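Local coordinates for inorganic pyrophosphatase (Shewanella sp. AS-11, PDB 6LL8), which probably catalyses the metal-dependent hydrolysis of diphosphate to two phosphates, using manganese or magnesium ions in a cleft between its two domains, at residues F206-I215 and V298-Q307; K230-A238 and G260-D268. All coordinates share one frame; numbering follows the deposited sequence.

Contact 1: F206-I215 and V298-Q307; sequences FNMNGNLVGI and VVPALQDAFQ
Phe306, in the last turn of helix 298-307, lies under the β-hairpin 206-215 and meets three of its side chains obliquely. Met208 SD makes a Met-aromatic contact, 4.7 Å from the centroid of the Phe306 ring. Val213 CG2 reaches the far end of the ring, 3.7 Å from Phe306 CZ. The amide of Asn211 lies against CD1 and CE1 at a slant, its plane turned 32° from the ring. That amide is held by its own hairpin: Asn211 ND2 donates to Met208 O, which also accepts from Asn211 N and so is gripped twice across the type I' turn. Met208 runs extended beyond CG (chi2 -170°), which carries its sulfur past Phe306 and its CE on to Leu302 CB and Val299 CG1. Beyond it, Val299 CG2 stands over one face of the Phe206 ring in a CH-pi contact, 4.1 Å from the centroid, and Ile215 CD1 packs beside the same Val299 CG2. At the turn the chemistry becomes polar. Asn209 ND2 donates to Phe306 O at 2.9 Å, almost straight at 170°, and a water gives a second proton to this carbonyl. Another water donates both to Asn207 O and to Gln303 OE1, bridging strand and helix beside the apolar core. Where this β-hairpin packs on the C-terminal helix of the DHHA2 domain, a greasy centre supplies the close fit, while the directional Asn209 bond ties the turn to the helix's C-terminal end and should limit sliding of one along the other.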
loop_
_atom_site.group_PDB
_atom_site.type_symbol
_atom_site.label_atom_id
_atom_site.label_comp_id
_atom_site.label_asym_id
_atom_site.label_seq_id
_atom_site.Cartn_x
_atom_site.Cartn_y
_atom_site.Cartn_z
ATOM N N PHE A 206 -6.282 2.556 -10.664
ATOM C CA PHE A 206 -7.043 3.765 -10.318
ATOM C C PHE A 206 -8.009 4.062 -11.441
ATOM O O PHE A 206 -7.612 4.079 -12.612
ATOM C CB PHE A 206 -6.110 4.961 -10.151
ATOM C CG PHE A 206 -5.136 4.784 -9.016
ATOM C CD1 PHE A 206 -3.928 4.135 -9.217
ATOM C CD2 PHE A 206 -5.456 5.198 -7.736
ATOM C CE1 PHE A 206 -3.052 3.914 -8.179
ATOM C CE2 PHE A 206 -4.563 5.002 -6.698
ATOM C CZ PHE A 206 -3.369 4.343 -6.911
ATOM N N ASN A 207 -9.234 4.388 -11.077
ATOM C CA ASN A 207 -10.207 4.996 -12.011
ATOM C C ASN A 207 -10.080 6.509 -11.889
ATOM O O ASN A 207 -10.464 7.078 -10.837
ATOM C CB ASN A 207 -11.606 4.526 -11.655
ATOM C CG ASN A 207 -12.644 5.093 -12.572
ATOM O OD1 ASN A 207 -12.353 5.921 -13.406
ATOM N ND2 ASN A 207 -13.860 4.655 -12.380
ATOM N N MET A 208 -9.482 7.148 -12.883
ATOM C CA MET A 208 -9.283 8.616 -12.882
ATOM C C MET A 208 -10.195 9.228 -13.946
ATOM O O MET A 208 -9.872 9.167 -15.119
ATOM C CB MET A 208 -7.816 8.940 -13.125
ATOM C CG MET A 208 -6.932 8.376 -12.012
ATOM S SD MET A 208 -5.258 9.008 -12.136
ATOM C CE MET A 208 -4.545 8.380 -10.624
ATOM N N ASN A 209 -11.366 9.681 -13.510
ATOM C CA ASN A 209 -12.378 10.280 -14.411
ATOM C C ASN A 209 -12.688 9.314 -15.564
ATOM O O ASN A 209 -12.806 9.753 -16.710
ATOM C CB ASN A 209 -11.899 11.661 -14.863
ATOM C CG ASN A 209 -13.034 12.483 -15.416
ATOM O OD1 ASN A 209 -14.194 12.180 -15.150
ATOM N ND2 ASN A 209 -12.693 13.488 -16.196
ATOM N N GLY A 210 -12.895 8.036 -15.256
ATOM C CA GLY A 210 -13.261 6.991 -16.222
ATOM C C GLY A 210 -12.098 6.480 -17.045
ATOM O O GLY A 210 -12.330 5.683 -17.922
ATOM N N ASN A 211 -10.880 6.854 -16.704
ATOM C CA ASN A 211 -9.649 6.336 -17.345
ATOM C C ASN A 211 -8.965 5.376 -16.377
ATOM O O ASN A 211 -8.700 5.778 -15.205
ATOM C CB ASN A 211 -8.733 7.492 -17.710
ATOM C CG ASN A 211 -9.408 8.458 -18.648
ATOM O OD1 ASN A 211 -9.431 8.215 -19.831
ATOM N ND2 ASN A 211 -9.955 9.523 -18.098
ATOM N N LEU A 212 -8.670 4.173 -16.838
ATOM C CA LEU A 212 -8.059 3.160 -15.972
ATOM C C LEU A 212 -6.543 3.367 -16.022
ATOM O O LEU A 212 -5.935 3.226 -17.101
ATOM C CB LEU A 212 -8.505 1.756 -16.379
ATOM C CG LEU A 212 -8.017 0.653 -15.449
ATOM C CD1 LEU A 212 -8.549 0.836 -14.038
ATOM C CD2 LEU A 212 -8.390 -0.715 -15.972
ATOM N N VAL A 213 -5.944 3.713 -14.889
ATOM C CA VAL A 213 -4.501 3.989 -14.773
ATOM C C VAL A 213 -3.893 2.984 -13.793
ATOM O O VAL A 213 -4.287 2.940 -12.621
ATOM C CB VAL A 213 -4.299 5.428 -14.282
ATOM C CG1 VAL A 213 -2.837 5.706 -14.021
ATOM C CG2 VAL A 213 -4.908 6.412 -15.254
ATOM N N GLY A 214 -2.945 2.194 -14.250
ATOM C CA GLY A 214 -2.213 1.293 -13.385
ATOM C C GLY A 214 -0.904 1.902 -12.956
ATOM O O GLY A 214 -0.193 2.458 -13.799
ATOM N N ILE A 215 -0.583 1.811 -11.671
ATOM C CA ILE A 215 0.687 2.362 -11.151
ATOM C C ILE A 215 1.344 1.301 -10.270
ATOM O O ILE A 215 0.765 0.936 -9.231
ATOM C CB ILE A 215 0.464 3.651 -10.350
ATOM C CG1 ILE A 215 -0.407 4.646 -11.117
ATOM C CG2 ILE A 215 1.807 4.220 -9.944
ATOM C CD1 ILE A 215 -0.680 5.943 -10.393
ATOM N N VAL A 298 2.314 11.321 -6.435
ATOM C CA VAL A 298 2.066 10.786 -7.789
ATOM C C VAL A 298 0.590 10.907 -8.132
ATOM O O VAL A 298 0.237 11.474 -9.171
ATOM C CB VAL A 298 2.590 9.349 -7.899
ATOM C CG1 VAL A 298 2.221 8.708 -9.223
ATOM C CG2 VAL A 298 4.092 9.303 -7.702
ATOM N N VAL A 299 -0.278 10.330 -7.311
ATOM C CA VAL A 299 -1.719 10.241 -7.622
ATOM C C VAL A 299 -2.396 11.603 -7.703
ATOM O O VAL A 299 -3.184 11.812 -8.638
ATOM C CB VAL A 299 -2.380 9.274 -6.664
ATOM C CG1 VAL A 299 -3.893 9.346 -6.683
ATOM C CG2 VAL A 299 -1.935 7.849 -6.971
ATOM N N PRO A 300 -2.242 12.523 -6.725
ATOM C CA PRO A 300 -3.073 13.727 -6.758
ATOM C C PRO A 300 -2.960 14.516 -8.059
ATOM O O PRO A 300 -3.976 14.894 -8.654
ATOM C CB PRO A 300 -2.612 14.524 -5.534
ATOM C CG PRO A 300 -2.118 13.472 -4.593
ATOM C CD PRO A 300 -1.439 12.458 -5.490
ATOM N N ALA A 301 -1.745 14.760 -8.501
ATOM C CA ALA A 301 -1.546 15.588 -9.705
ATOM C C ALA A 301 -2.072 14.850 -10.926
ATOM O O ALA A 301 -2.550 15.490 -11.848
ATOM C CB ALA A 301 -0.096 15.965 -9.883
ATOM N N LEU A 302 -1.930 13.530 -10.961
ATOM C CA LEU A 302 -2.465 12.754 -12.108
ATOM C C LEU A 302 -3.984 12.833 -12.110
ATOM O O LEU A 302 -4.590 13.059 -13.168
ATOM C CB LEU A 302 -2.097 11.278 -12.057
ATOM C CG LEU A 302 -0.694 10.898 -12.464
ATOM C CD1 LEU A 302 -0.473 9.447 -12.117
ATOM C CD2 LEU A 302 -0.460 11.116 -13.948
ATOM N N GLN A 303 -4.595 12.607 -10.951
ATOM C CA GLN A 303 -6.071 12.575 -10.872
ATOM C C GLN A 303 -6.589 13.951 -11.277
ATOM O O GLN A 303 -7.552 14.048 -12.052
ATOM C CB GLN A 303 -6.541 12.101 -9.491
ATOM C CG GLN A 303 -8.051 11.988 -9.454
ATOM C CD GLN A 303 -8.475 11.009 -8.416
ATOM O OE1 GLN A 303 -7.951 9.886 -8.397
ATOM N NE2 GLN A 303 -9.413 11.469 -7.578
ATOM N N ASP A 304 -5.959 15.002 -10.798
ATOM C CA ASP A 304 -6.427 16.359 -11.122
ATOM C C ASP A 304 -6.281 16.592 -12.631
ATOM O O ASP A 304 -7.192 17.241 -13.206
ATOM C CB ASP A 304 -5.699 17.391 -10.279
ATOM C CG ASP A 304 -6.072 17.428 -8.815
ATOM O OD1 ASP A 304 -7.142 16.847 -8.424
ATOM O OD2 ASP A 304 -5.266 18.001 -8.071
ATOM N N ALA A 305 -5.222 16.069 -13.266
ATOM C CA ALA A 305 -4.973 16.258 -14.714
ATOM C C ALA A 305 -6.040 15.552 -15.549
ATOM O O ALA A 305 -6.380 16.055 -16.622
ATOM C CB ALA A 305 -3.623 15.776 -15.174
ATOM N N PHE A 306 -6.507 14.399 -15.111
ATOM C CA PHE A 306 -7.593 13.675 -15.797
ATOM C C PHE A 306 -8.951 14.344 -15.546
ATOM O O PHE A 306 -9.831 14.109 -16.366
ATOM C CB PHE A 306 -7.639 12.226 -15.327
ATOM C CG PHE A 306 -6.645 11.314 -15.988
ATOM C CD1 PHE A 306 -6.902 10.801 -17.250
ATOM C CD2 PHE A 306 -5.484 10.924 -15.358
ATOM C CE1 PHE A 306 -6.008 9.932 -17.849
ATOM C CE2 PHE A 306 -4.604 10.044 -15.960
ATOM C CZ PHE A 306 -4.857 9.564 -17.215
ATOM N N GLN A 307 -9.130 15.065 -14.427
ATOM C CA GLN A 307 -10.445 15.633 -14.037
ATOM C C GLN A 307 -10.671 16.895 -14.868
ATOM O O GLN A 307 -11.844 17.238 -15.113
ATOM C CB GLN A 307 -10.518 15.950 -12.533
ATOM C CG GLN A 307 -11.912 15.781 -11.936
ATOM C CD GLN A 307 -12.351 14.334 -11.819
ATOM O OE1 GLN A 307 -11.664 13.486 -11.238
ATOM N NE2 GLN A 307 -13.529 14.044 -12.354
HETATM O O HOH W 1 -8.511 7.258 -8.693
HETATM O O HOH W 2 -11.469 10.314 -10.408
HETATM O O HOH W 3 -10.096 12.602 -18.626
#

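Contact 2: K230-A238 and G260-D268; sequences KADLEADIA and GSEMLVVSD
The carboxylate of Glu262 meets Lys230 NZ at the syn lone pair of OE1, a 2.6 Å salt bridge between side chains arriving from opposite directions; Arg285 and Trp287 of the next strand also touch the Glu262 side chain. The second flat group, the carboxylate of Glu234, brings OE2 to 4.2 Å from Leu264 CD2 but has its salt bridge with Arg285. Both belong to a helix-on-sheet layer of the α/β DHHA2 domain: helix 230-243 makes the β-α-β crossover between the parallel strands 211-220 and 248-255, and here it packs on the neighbouring strand 260-267, the two axes 31° apart. Leu264 buries more surface here than any other residue. Its CD1 sits against Leu233 CB and Glu234 CG, each 4.0 Å away, and Glu234 crosses it at about a right angle. Farther along, Ile237 fills the step between Leu264 and Val266. Val199 of helix 195-199 flanks the same isoleucine, and Val249 of the adjoining strand lies beside it. With CG1 between its backbone N and carbonyl carbon (chi1 63°), Ile237 places CD1 3.9 Å from Leu264 CB.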
loop_
_atom_site.group_PDB
_atom_site.type_symbol
_atom_site.label_atom_id
_atom_site.label_comp_id
_atom_site.label_asym_id
_atom_site.label_seq_id
_atom_site.Cartn_x
_atom_site.Cartn_y
_atom_site.Cartn_z
ATOM N N LYS A 230 15.598 -3.207 -17.000
ATOM C CA LYS A 230 14.740 -2.025 -17.275
ATOM C C LYS A 230 13.984 -2.188 -18.595
ATOM O O LYS A 230 12.764 -1.921 -18.638
ATOM C CB LYS A 230 15.546 -0.731 -17.203
ATOM C CG LYS A 230 14.678 0.503 -17.059
ATOM C CD LYS A 230 15.490 1.732 -16.777
ATOM C CE LYS A 230 16.175 1.643 -15.428
ATOM N NZ LYS A 230 16.872 2.897 -15.103
ATOM N N ALA A 231 14.656 -2.556 -19.675
ATOM C CA ALA A 231 13.977 -2.716 -20.976
ATOM C C ALA A 231 12.880 -3.785 -20.869
ATOM O O ALA A 231 11.816 -3.621 -21.504
ATOM C CB ALA A 231 14.984 -3.021 -22.048
ATOM N N ASP A 232 13.120 -4.856 -20.129
ATOM C CA ASP A 232 12.111 -5.931 -19.902
ATOM C C ASP A 232 10.918 -5.363 -19.129
ATOM O O ASP A 232 9.784 -5.701 -19.443
ATOM C CB ASP A 232 12.732 -7.138 -19.187
ATOM C CG ASP A 232 13.754 -7.933 -20.012
ATOM O OD1 ASP A 232 13.756 -7.736 -21.210
ATOM O OD2 ASP A 232 14.490 -8.708 -19.400
ATOM N N LEU A 233 11.152 -4.485 -18.160
ATOM C CA LEU A 233 10.035 -3.846 -17.439
ATOM C C LEU A 233 9.233 -2.968 -18.387
ATOM O O LEU A 233 7.994 -2.973 -18.326
ATOM C CB LEU A 233 10.550 -3.038 -16.258
ATOM C CG LEU A 233 11.248 -3.810 -15.143
ATOM C CD1 LEU A 233 11.887 -2.858 -14.163
ATOM C CD2 LEU A 233 10.295 -4.739 -14.434
ATOM N N GLU A 234 9.917 -2.213 -19.243
ATOM C CA GLU A 234 9.238 -1.325 -20.201
ATOM C C GLU A 234 8.373 -2.145 -21.160
ATOM O O GLU A 234 7.232 -1.756 -21.466
ATOM C CB GLU A 234 10.260 -0.472 -20.942
ATOM C CG GLU A 234 10.946 0.523 -20.022
ATOM C CD GLU A 234 11.990 1.343 -20.739
ATOM O OE1 GLU A 234 12.958 0.731 -21.283
ATOM O OE2 GLU A 234 11.844 2.578 -20.736
ATOM N N ALA A 235 8.897 -3.260 -21.652
ATOM C CA ALA A 235 8.125 -4.124 -22.566
ATOM C C ALA A 235 6.932 -4.676 -21.803
ATOM O O ALA A 235 5.828 -4.787 -22.361
ATOM C CB ALA A 235 8.982 -5.240 -23.112
ATOM N N ASP A 236 7.138 -5.037 -20.541
ATOM C CA ASP A 236 6.051 -5.669 -19.781
ATOM C C ASP A 236 4.915 -4.701 -19.456
ATOM O O ASP A 236 3.741 -5.099 -19.526
ATOM C CB ASP A 236 6.573 -6.339 -18.527
ATOM C CG ASP A 236 5.528 -7.284 -17.974
ATOM O OD1 ASP A 236 5.179 -8.300 -18.673
ATOM O OD2 ASP A 236 4.990 -6.954 -16.911
ATOM N N ILE A 237 5.224 -3.442 -19.140
ATOM C CA ILE A 237 4.133 -2.486 -18.831
ATOM C C ILE A 237 3.306 -2.210 -20.090
ATOM O O ILE A 237 2.109 -1.972 -19.967
ATOM C CB ILE A 237 4.592 -1.220 -18.122
ATOM C CG1 ILE A 237 5.541 -0.366 -18.958
ATOM C CG2 ILE A 237 5.163 -1.564 -16.762
ATOM C CD1 ILE A 237 5.854 0.971 -18.309
ATOM N N ALA A 238 3.906 -2.233 -21.287
ATOM C CA ALA A 238 3.131 -2.052 -22.532
ATOM C C ALA A 238 2.161 -3.223 -22.681
ATOM O O ALA A 238 1.016 -3.006 -23.069
ATOM C CB ALA A 238 4.050 -1.965 -23.715
ATOM N N GLY A 260 14.162 9.590 -4.491
ATOM C CA GLY A 260 13.512 9.976 -5.748
ATOM C C GLY A 260 13.141 8.751 -6.542
ATOM O O GLY A 260 13.503 7.613 -6.151
ATOM N N SER A 261 12.410 8.960 -7.629
ATOM C CA SER A 261 11.905 7.838 -8.438
ATOM C C SER A 261 12.156 8.088 -9.907
ATOM O O SER A 261 11.917 9.208 -10.382
ATOM C CB SER A 261 10.405 7.650 -8.232
ATOM O OG SER A 261 10.075 7.328 -6.890
ATOM N N GLU A 262 12.493 7.024 -10.627
ATOM C CA GLU A 262 12.383 7.049 -12.089
ATOM C C GLU A 262 11.025 6.463 -12.440
ATOM O O GLU A 262 10.754 5.326 -12.019
ATOM C CB GLU A 262 13.521 6.258 -12.717
ATOM C CG GLU A 262 13.462 6.344 -14.227
ATOM C CD GLU A 262 14.604 5.728 -14.973
ATOM O OE1 GLU A 262 14.915 4.599 -14.666
ATOM O OE2 GLU A 262 15.110 6.379 -15.883
ATOM N N MET A 263 10.239 7.165 -13.210
ATOM C CA MET A 263 8.948 6.651 -13.646
ATOM C C MET A 263 9.043 6.183 -15.077
ATOM O O MET A 263 9.457 6.936 -15.950
ATOM C CB MET A 263 7.865 7.717 -13.527
ATOM C CG MET A 263 6.475 7.211 -13.860
ATOM S SD MET A 263 5.215 8.502 -13.895
ATOM C CE MET A 263 4.827 8.591 -12.148
ATOM N N LEU A 264 8.657 4.944 -15.308
ATOM C CA LEU A 264 8.493 4.351 -16.647
ATOM C C LEU A 264 7.031 4.552 -17.034
ATOM O O LEU A 264 6.145 4.238 -16.205
ATOM C CB LEU A 264 8.866 2.873 -16.646
ATOM C CG LEU A 264 10.217 2.505 -16.039
ATOM C CD1 LEU A 264 10.459 1.004 -16.129
ATOM C CD2 LEU A 264 11.349 3.274 -16.661
ATOM N N VAL A 265 6.752 5.015 -18.252
ATOM C CA VAL A 265 5.401 5.439 -18.643
ATOM C C VAL A 265 5.037 4.823 -19.981
ATOM O O VAL A 265 5.769 5.039 -20.978
ATOM C CB VAL A 265 5.338 6.975 -18.748
ATOM C CG1 VAL A 265 3.955 7.444 -19.192
ATOM C CG2 VAL A 265 5.760 7.651 -17.448
ATOM N N VAL A 266 3.880 4.208 -20.045
ATOM C CA VAL A 266 3.183 3.924 -21.325
ATOM C C VAL A 266 1.779 4.482 -21.208
ATOM O O VAL A 266 1.115 4.220 -20.222
ATOM C CB VAL A 266 3.204 2.428 -21.677
ATOM C CG1 VAL A 266 4.622 1.989 -21.967
ATOM C CG2 VAL A 266 2.603 1.557 -20.596
ATOM N N SER A 267 1.384 5.338 -22.126
ATOM C CA SER A 267 0.124 6.085 -21.957
ATOM C C SER A 267 -0.496 6.414 -23.300
ATOM O O SER A 267 0.221 6.773 -24.234
ATOM C CB SER A 267 0.393 7.353 -21.207
ATOM O OG SER A 267 -0.797 8.067 -20.940
ATOM N N ASP A 268 -1.802 6.431 -23.319
ATOM C CA ASP A 268 -2.576 7.024 -24.429
ATOM C C ASP A 268 -2.353 8.532 -24.535
ATOM O O ASP A 268 -2.670 9.077 -25.600
ATOM C CB ASP A 268 -4.056 6.679 -24.278
ATOM C CG ASP A 268 -4.370 5.217 -24.549
ATOM O OD1 ASP A 268 -3.547 4.518 -25.171
ATOM O OD2 ASP A 268 -5.466 4.778 -24.170
#

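In the fold
The two contacts clothe opposite faces of one mixed sheet. Contact 1 sets helix 294-307 against the edge hairpin; contact 2 sets helix 230-243 on the other face, and both its segments fall between those of contact 1 in the sequence. Their centres are about 17 Å apart, yet they touch where Val298 CG1 of the contact 1 helix packs 3.9 Å from Met263 CE of strand 260-267. Only contact 1 comes near the active site. The Phe206 side chain lies about 5 Å from the bound imidodiphosphate and about 9 Å from a magnesium ion, and helix 294-307 begins with the ligand-pocket residues Arg294 and Lys295. The Leu233 side chain of contact 2 stays about 14 Å from a magnesium ion.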